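Local coordinates for protein receptor-type adenylate cyclase gresag 4.1 (Trypanosoma brucei, PDB 1FX2) that converts ATP into cyclic AMP and diphosphate through its class III cyclase domain, the part described here, within a membrane-bound receptor-type protein that uses magnesium, at residues Asn217-Pro220 with Ser221-Phe224; Gln79-Gln82 with Leu83-His87; Ser169-Asn172 with Gly173-Leu177; Pro122-Tyr125 with Ser126-Trp129. One frame throughout, in Å; residues are numbered along the deposited sequence. Where two conformers were deposited one is given.

Interaction 1 (Asn217-Pro220 with Ser221-Phe224); sequences NTVP and SRNF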
# COMPACT_ATOMS: atom_id res chain seq x y z
N ASN A 217 -8.90 0.58 9.71
CA ASN A 217 -9.03 0.35 11.14
C ASN A 217 -10.48 0.75 11.45
O ASN A 217 -10.88 1.88 11.19
CB ASN A 217 -7.97 1.20 11.85
CG ASN A 217 -6.55 0.72 11.53
OD1 ASN A 217 -5.63 1.50 11.09
ND2 ASN A 217 -6.36 -0.55 11.64
N THR A 218 -11.24 -0.18 12.01
CA THR A 218 -12.69 -0.04 12.27
C THR A 218 -12.87 -0.00 13.79
O THR A 218 -13.06 1.06 14.40
CB THR A 218 -13.53 -1.20 11.57
OG1 THR A 218 -13.17 -2.50 12.08
CG2 THR A 218 -13.22 -1.23 10.07
N VAL A 219 -12.89 -1.19 14.40
CA VAL A 219 -12.92 -1.30 15.87
C VAL A 219 -11.56 -0.81 16.36
O VAL A 219 -10.46 -1.34 16.11
CB VAL A 219 -13.16 -2.69 16.23
CG1 VAL A 219 -13.06 -2.86 17.75
CG2 VAL A 219 -14.51 -3.06 15.75
N PRO A 220 -11.58 0.24 17.15
CA PRO A 220 -10.30 0.76 17.61
C PRO A 220 -9.43 -0.23 18.50
O PRO A 220 -9.98 -0.92 19.32
CB PRO A 220 -10.71 2.03 18.42
CG PRO A 220 -12.17 2.29 17.99
CD PRO A 220 -12.75 0.96 17.72
N SER A 221 -8.12 -0.30 18.26
CA SER A 221 -7.14 -1.17 18.93
C SER A 221 -7.21 -2.69 18.61
O SER A 221 -6.56 -3.49 19.24
CB SER A 221 -7.19 -1.06 20.43
OG SER A 221 -7.22 0.33 20.73
N ARG A 222 -8.04 -3.03 17.64
CA ARG A 222 -8.06 -4.40 17.25
C ARG A 222 -6.81 -4.67 16.40
O ARG A 222 -6.53 -3.92 15.41
CB ARG A 222 -9.35 -4.57 16.40
CG ARG A 222 -9.63 -5.96 16.03
CD ARG A 222 -10.94 -6.03 15.17
NE ARG A 222 -12.16 -6.24 15.98
CZ ARG A 222 -13.33 -6.43 15.41
NH1 ARG A 222 -13.48 -6.41 14.09
NH2 ARG A 222 -14.41 -6.74 16.18
N ASN A 223 -6.07 -5.73 16.74
CA ASN A 223 -4.88 -6.17 16.03
C ASN A 223 -5.00 -7.59 15.51
O ASN A 223 -5.91 -8.36 15.95
CB ASN A 223 -3.66 -5.99 16.95
CG ASN A 223 -3.35 -4.53 17.16
OD1 ASN A 223 -3.25 -3.75 16.17
ND2 ASN A 223 -3.33 -4.10 18.39
N PHE A 224 -4.15 -7.94 14.54
CA PHE A 224 -4.28 -9.17 13.84
C PHE A 224 -2.95 -9.86 13.63
O PHE A 224 -1.87 -9.28 13.69
CB PHE A 224 -4.82 -8.83 12.39
CG PHE A 224 -6.06 -8.01 12.39
CD1 PHE A 224 -7.29 -8.63 12.60
CD2 PHE A 224 -6.00 -6.61 12.30
CE1 PHE A 224 -8.45 -7.85 12.72
CE2 PHE A 224 -7.14 -5.89 12.41
CZ PHE A 224 -8.38 -6.51 12.62
O HOH W 1 -7.44 -2.26 13.59

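Interaction 2 (Gln79-Gln82 with Leu83-His87); sequences QELQ and LCFLH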
# COMPACT_ATOMS: atom_id res chain seq x y z
N GLN A 79 -16.81 -0.62 7.55
CA GLN A 79 -16.56 -0.19 8.90
C GLN A 79 -17.78 -0.49 9.78
O GLN A 79 -17.63 -1.02 10.92
CB GLN A 79 -16.19 1.27 8.86
CG GLN A 79 -15.99 1.92 10.17
CD GLN A 79 -15.14 3.18 9.94
OE1 GLN A 79 -13.92 3.13 9.97
NE2 GLN A 79 -15.80 4.27 9.60
N GLU A 80 -19.00 -0.18 9.31
CA GLU A 80 -20.22 -0.43 10.12
C GLU A 80 -20.57 -1.89 10.28
O GLU A 80 -21.24 -2.35 11.22
CB GLU A 80 -21.45 0.34 9.55
CG GLU A 80 -21.34 1.82 9.74
CD GLU A 80 -21.08 2.27 11.16
OE1 GLU A 80 -21.66 1.66 12.10
OE2 GLU A 80 -20.32 3.26 11.39
N LEU A 81 -20.06 -2.67 9.37
CA LEU A 81 -20.30 -4.12 9.46
C LEU A 81 -19.44 -4.56 10.68
O LEU A 81 -19.98 -5.24 11.59
CB LEU A 81 -19.81 -4.80 8.18
CG LEU A 81 -20.09 -6.31 8.11
CD1 LEU A 81 -19.95 -6.80 6.64
CD2 LEU A 81 -19.04 -7.15 8.88
N GLN A 82 -18.18 -4.20 10.78
CA GLN A 82 -17.38 -4.65 11.91
C GLN A 82 -17.95 -4.16 13.23
O GLN A 82 -18.02 -4.93 14.20
CB GLN A 82 -15.93 -4.20 11.76
CG GLN A 82 -15.20 -4.79 10.47
CD GLN A 82 -15.04 -6.31 10.57
OE1 GLN A 82 -15.18 -6.88 11.67
NE2 GLN A 82 -14.93 -6.95 9.44
N LEU A 83 -18.36 -2.87 13.27
CA LEU A 83 -18.92 -2.29 14.49
C LEU A 83 -20.28 -2.90 14.88
O LEU A 83 -20.43 -3.31 16.04
CB LEU A 83 -19.02 -0.78 14.35
CG LEU A 83 -17.63 -0.13 14.20
CD1 LEU A 83 -17.84 1.31 13.65
CD2 LEU A 83 -16.92 -0.04 15.56
N CYS A 84 -21.25 -3.05 13.99
CA CYS A 84 -22.49 -3.63 14.48
C CYS A 84 -22.37 -5.10 14.81
O CYS A 84 -23.16 -5.67 15.62
CB CYS A 84 -23.66 -3.37 13.58
SG CYS A 84 -23.53 -4.09 12.03
N PHE A 85 -21.48 -5.81 14.13
CA PHE A 85 -21.30 -7.19 14.58
C PHE A 85 -20.71 -7.22 15.98
O PHE A 85 -21.11 -8.08 16.83
CB PHE A 85 -20.39 -7.95 13.60
CG PHE A 85 -21.13 -8.56 12.45
CD1 PHE A 85 -21.88 -7.79 11.59
CD2 PHE A 85 -21.03 -9.95 12.22
CE1 PHE A 85 -22.54 -8.36 10.47
CE2 PHE A 85 -21.70 -10.52 11.12
CZ PHE A 85 -22.45 -9.70 10.24
N LEU A 86 -19.80 -6.32 16.32
CA LEU A 86 -19.21 -6.28 17.66
C LEU A 86 -20.30 -5.94 18.68
O LEU A 86 -20.36 -6.49 19.80
CB LEU A 86 -18.11 -5.20 17.68
CG LEU A 86 -17.62 -4.87 19.11
CD1 LEU A 86 -16.73 -6.08 19.67
CD2 LEU A 86 -16.61 -3.67 18.94
N HIS A 87 -21.22 -5.06 18.27
CA HIS A 87 -22.27 -4.61 19.21
C HIS A 87 -23.42 -5.57 19.37
O HIS A 87 -24.07 -5.59 20.42
CB HIS A 87 -22.82 -3.27 18.76
CG HIS A 87 -21.77 -2.20 18.66
ND1 HIS A 87 -21.91 -1.10 17.83
CD2 HIS A 87 -20.53 -2.13 19.20
CE1 HIS A 87 -20.78 -0.40 17.87
NE2 HIS A 87 -19.93 -0.98 18.70

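Interaction 3 (Ser169-Asn172 with Gly173-Leu177); sequences SVAN and GGQVL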
# COMPACT_ATOMS: atom_id res chain seq x y z
N SER A 169 -9.68 -12.74 0.54
CA SER A 169 -9.28 -14.07 1.00
C SER A 169 -8.09 -14.11 1.91
O SER A 169 -7.93 -15.09 2.67
CB SER A 169 -9.15 -14.99 -0.22
OG SER A 169 -7.92 -14.74 -0.88
N VAL A 170 -7.21 -13.10 1.86
CA VAL A 170 -6.07 -13.11 2.73
C VAL A 170 -6.31 -12.34 4.03
O VAL A 170 -5.41 -12.31 4.89
CB VAL A 170 -4.81 -12.52 2.06
CG1 VAL A 170 -4.52 -13.42 0.80
CG2 VAL A 170 -4.86 -11.02 1.72
N ALA A 171 -7.47 -11.71 4.17
CA ALA A 171 -7.75 -11.03 5.42
C ALA A 171 -8.11 -11.95 6.56
O ALA A 171 -8.69 -13.01 6.35
CB ALA A 171 -8.94 -10.03 5.21
N ASN A 172 -7.79 -11.49 7.77
CA ASN A 172 -8.18 -12.21 8.96
C ASN A 172 -9.63 -11.87 9.31
O ASN A 172 -10.20 -10.85 8.91
CB ASN A 172 -7.25 -11.79 10.14
CG ASN A 172 -5.89 -12.39 10.01
OD1 ASN A 172 -5.72 -13.62 10.23
ND2 ASN A 172 -4.94 -11.59 9.47
N GLY A 173 -10.22 -12.72 10.16
CA GLY A 173 -11.55 -12.40 10.62
C GLY A 173 -11.51 -11.13 11.44
O GLY A 173 -10.61 -10.92 12.27
N GLY A 174 -12.52 -10.28 11.23
CA GLY A 174 -12.46 -9.00 11.90
C GLY A 174 -11.65 -7.89 11.24
O GLY A 174 -11.59 -6.78 11.73
N GLN A 175 -10.97 -8.22 10.16
CA GLN A 175 -10.07 -7.31 9.45
C GLN A 175 -10.70 -6.94 8.10
O GLN A 175 -11.34 -7.76 7.44
CB GLN A 175 -8.76 -8.12 9.19
CG GLN A 175 -7.57 -7.19 8.71
CD GLN A 175 -6.30 -7.99 8.64
OE1 GLN A 175 -6.30 -9.16 8.36
NE2 GLN A 175 -5.15 -7.32 8.81
N VAL A 176 -10.49 -5.67 7.73
CA VAL A 176 -10.95 -5.14 6.44
C VAL A 176 -9.73 -4.66 5.68
O VAL A 176 -8.94 -3.84 6.18
CB VAL A 176 -11.89 -3.90 6.65
CG1 VAL A 176 -12.31 -3.32 5.25
CG2 VAL A 176 -13.18 -4.37 7.45
N LEU A 177 -9.49 -5.27 4.50
CA LEU A 177 -8.39 -4.84 3.63
C LEU A 177 -8.93 -4.13 2.42
O LEU A 177 -9.99 -4.51 1.86
CB LEU A 177 -7.65 -6.08 3.11
CG LEU A 177 -6.97 -6.89 4.25
CD1 LEU A 177 -6.21 -8.12 3.59
CD2 LEU A 177 -6.01 -6.08 5.13

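Interaction 4 (Pro122-Tyr125 with Ser126-Trp129); sequences PEVY and SRLW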
# COMPACT_ATOMS: atom_id res chain seq x y z
N PRO A 122 -10.94 -10.77 29.91
CA PRO A 122 -12.30 -10.59 29.38
C PRO A 122 -12.72 -9.17 29.25
O PRO A 122 -13.44 -8.88 28.25
CB PRO A 122 -13.19 -11.31 30.43
CG PRO A 122 -12.30 -12.41 30.89
CD PRO A 122 -10.91 -11.75 31.02
N GLU A 123 -12.24 -8.25 30.11
CA GLU A 123 -12.69 -6.84 29.96
C GLU A 123 -12.06 -6.24 28.69
O GLU A 123 -12.75 -5.54 27.89
CB GLU A 123 -12.25 -6.04 31.21
CG GLU A 123 -13.05 -6.62 32.40
CD GLU A 123 -14.20 -5.74 32.90
OE1 GLU A 123 -14.65 -5.98 34.05
OE2 GLU A 123 -14.64 -4.82 32.16
N VAL A 124 -10.83 -6.60 28.37
CA VAL A 124 -10.17 -6.11 27.16
C VAL A 124 -10.83 -6.79 25.98
O VAL A 124 -11.15 -6.12 24.96
CB VAL A 124 -8.65 -6.55 27.20
CG1 VAL A 124 -7.92 -6.23 25.90
CG2 VAL A 124 -7.97 -5.77 28.36
N TYR A 125 -10.94 -8.12 26.02
CA TYR A 125 -11.49 -8.85 24.87
C TYR A 125 -12.88 -8.37 24.48
O TYR A 125 -13.11 -8.15 23.27
CB TYR A 125 -11.58 -10.34 25.29
CG TYR A 125 -12.09 -11.24 24.14
CD1 TYR A 125 -11.19 -11.81 23.26
CD2 TYR A 125 -13.43 -11.45 23.97
CE1 TYR A 125 -11.63 -12.64 22.20
CE2 TYR A 125 -13.90 -12.24 22.87
CZ TYR A 125 -12.96 -12.82 22.02
OH TYR A 125 -13.36 -13.59 20.95
N SER A 126 -13.80 -8.22 25.42
CA SER A 126 -15.17 -7.84 25.02
C SER A 126 -15.28 -6.47 24.38
O SER A 126 -16.22 -6.24 23.63
CB SER A 126 -16.10 -7.94 26.24
OG SER A 126 -15.74 -7.03 27.26
N ARG A 127 -14.32 -5.56 24.60
CA ARG A 127 -14.42 -4.25 23.97
C ARG A 127 -13.96 -4.32 22.57
O ARG A 127 -14.19 -3.39 21.80
CB ARG A 127 -13.48 -3.22 24.65
CG ARG A 127 -13.91 -2.83 26.01
CD ARG A 127 -12.71 -1.99 26.66
NE ARG A 127 -12.82 -2.06 28.09
CZ ARG A 127 -11.87 -2.40 28.95
NH1 ARG A 127 -10.61 -2.73 28.61
NH2 ARG A 127 -12.25 -2.51 30.20
N LEU A 128 -13.32 -5.48 22.19
CA LEU A 128 -12.70 -5.58 20.86
C LEU A 128 -13.27 -6.69 20.00
O LEU A 128 -13.15 -6.56 18.76
CB LEU A 128 -11.17 -5.89 21.01
CG LEU A 128 -10.45 -4.76 21.74
CD1 LEU A 128 -8.99 -5.21 22.03
CD2 LEU A 128 -10.41 -3.51 20.87
N TRP A 129 -13.85 -7.73 20.60
CA TRP A 129 -14.23 -8.94 19.85
C TRP A 129 -15.46 -9.51 20.44
O TRP A 129 -15.67 -9.52 21.66
CB TRP A 129 -13.08 -10.02 19.95
CG TRP A 129 -11.77 -9.60 19.27
CD1 TRP A 129 -10.66 -9.09 19.89
CD2 TRP A 129 -11.49 -9.67 17.88
NE1 TRP A 129 -9.74 -8.76 18.92
CE2 TRP A 129 -10.21 -9.16 17.68
CE3 TRP A 129 -12.21 -10.17 16.79
CZ2 TRP A 129 -9.57 -9.18 16.40
CZ3 TRP A 129 -11.59 -10.15 15.52
CH2 TRP A 129 -10.30 -9.69 15.35
O HOH W 2 -15.38 -4.90 28.61

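Interaction 1 (Asn217-Pro220 with Ser221-Phe224)
Val219 packs against the guanidinium group of Arg222 three residues on. Its CG2 methyl sits over the middle of one face of the flat group, with Val219 CG2 to Arg222 CZ at 3.6 Å. This is the tight, buried part of the contact. The arginine leaves the backbone with CG anti to the backbone N (chi1 -173°) and then bends at chi3 (-91°), which turns the planar end over the valine. The backbone between them makes a type II beta turn, Val219 to Arg222. Its closing bond, from Arg222 N to Val219 O, is weak at 3.3 Å. The loose side is the corner of the turn, where Pro220 and Ser221 are exposed. A water bridges the two arms of the loop, accepting from Asn217 ND2 at 2.8 Å and donating to Arg222 O at 2.6 Å. The buried guanidinium is well supplied with partners: NH2 binds Leu128 O and NH1 binds Gly174 O and Gln82 OE1. A bound dithiothreitol also meets NH2. The turn follows strand 211-216. Val219 rests on Leu83 and Leu86 of helix 71-87 and on Leu128 of helix 122-128, so the loop packs against both helices.

Interaction 2 (Gln79-Gln82 with Leu83-His87)
Leu81 and Phe85, one helical turn apart, make the aromatic contact of this stretch. Leu81 CD2 lies over one face of the Phe85 ring, toward its rim, 4.2 Å from the ring centroid. This is a CH-pi contact. The leucine CG is anti to its own backbone N (chi1 -176°), which leans the branch toward the ring; Leu81 CG also reaches Phe85 CE1 at 4.0 Å. Leu83 CD1 packs beside the aliphatic part of Gln79, with Gln79 CG to Leu83 CD1 at 4.0 Å and the two side chains pointing the same way. The backbone bonds are the regular i to i+4 kind. Leu83 N, Cys84 N, Phe85 N and Leu86 N donate to the carbonyls of Gln79, Glu80, Leu81 and Gln82. The straightest is Cys84 N to Glu80 O, 2.9 Å and 170°. The amide of Gln82 binds outward, with NE2 on Val134 O and OE1 on Arg222 NH1. Leu81 and Phe85 face helix 34-51 and Val134 of strand 134-141. This is the C-terminal end of alpha helix 71-87, which packs on the central sheet of the class III cyclase domain.

Interaction 3 (Ser169-Asn172 with Gly173-Leu177)
The side-chain amides of Asn172 and Gln175 meet with their planes 32° apart. Gln175 OE1 takes two N-H groups, both from Asn172. The backbone N comes at 2.8 Å and lies in the plane of the glutamine carbonyl, in a nearly straight bond of 169°. The side-chain ND2 comes at 3.0 Å, tilted from that plane, while OE1 lies close to the plane of the asparagine amide. Two bonds on one oxygen should hold the glutamine amide against rotation. Its extended chain, with CG anti to the backbone N, carries OE1 back across the turn to Asn172. Asn172 ND2 has a further partner in Ala226 O. Gln175 N closes a type II beta turn by binding Asn172 O at 3.0 Å, and the donor lies above that carbonyl plane. Gly174 has a positive phi of 84°, and a side chain there would jam against the preceding carbonyl. Beyond the amides the contact is apolar and buried. Leu177 CD1 touches Val170 CG2 and Ala171 CB, each at 3.7 Å. Val170 and Leu177 cross at about a right angle. Gly174, Gln175 and Leu177 make backbone hydrogen bonds with strand 134-141. The contact is a glycine-bearing type II turn that leads from helix 159-169 into strand 176-179 of the mixed sheet of the cyclase domain.

Interaction 4 (Pro122-Tyr125 with Ser126-Trp129)
Tyr125 sends CG anti to its backbone N (chi1 -177°), while Trp129 holds CG anti to its carbonyl carbon (chi1 -66°). These torsions bring one face of the tyrosine ring against the tryptophan CB. Tyr125 lies within the short helix 122-128, whose last residues are weakly bonded, and Trp129 just past its end. Trp129 CB stands over the Tyr125 ring, 3.8 Å from its centroid, as a CH-pi contact. Its closest ring atom is Tyr125 CZ, 3.5 Å from Trp129 CB. The two ring systems themselves meet obliquely. The tyrosine hydroxyl binds Asp96 and Arg133, which fixes its outer end. The tryptophan ring runs away from the helix and meets Arg222 and Arg133 in cation-pi contacts; it also lines the site of a bound dithiothreitol.

Glu123, Ser126 and Arg127 are exposed. Here the Arg127 guanidinium lies with one face over Glu123 O. Its NH2 is 3.9 Å from Glu123 OE2, a long salt bridge in which no N-H points at the oxygen. Val124 and Leu128 lie side by side and point the same way. A water donates to Glu123 O.

The backbone changes pattern along the helix. Ser126 N binds Pro122 O in an i to i+4 bond at 2.9 Å. Arg127 N then binds Val124 O, one residue closer in the chain. At the end Tyr125 O accepts two donors: Leu128 N lies above its carbonyl plane, and Trp129 N lies almost in line with the C=O bond at 2.8 Å.

In the fold
From the N terminus the contacts follow in series, 2, 4, 3 and 1; none nests in or crosses another. Each is local. Interaction 2 stays within helix 71-87, and interaction 4 lies along helix 122-128 and its end. Interaction 3 closes the turn into strand 176-179. Interaction 1 closes the turn after strand 211-216 and brings the others together. Its Arg222 reaches residues of all three: Gln82, Leu128 and Gly174. Phe224 adds packing on Trp129 and Gln175. Interactions 2 and 4 also meet directly, where Leu86 packs on the end of helix 122-128. Together they join helices 71-87 and 122-128 to the turn leading into strand 176-179, around a pocket holding a dithiothreitol, probably from the crystallisation liquor.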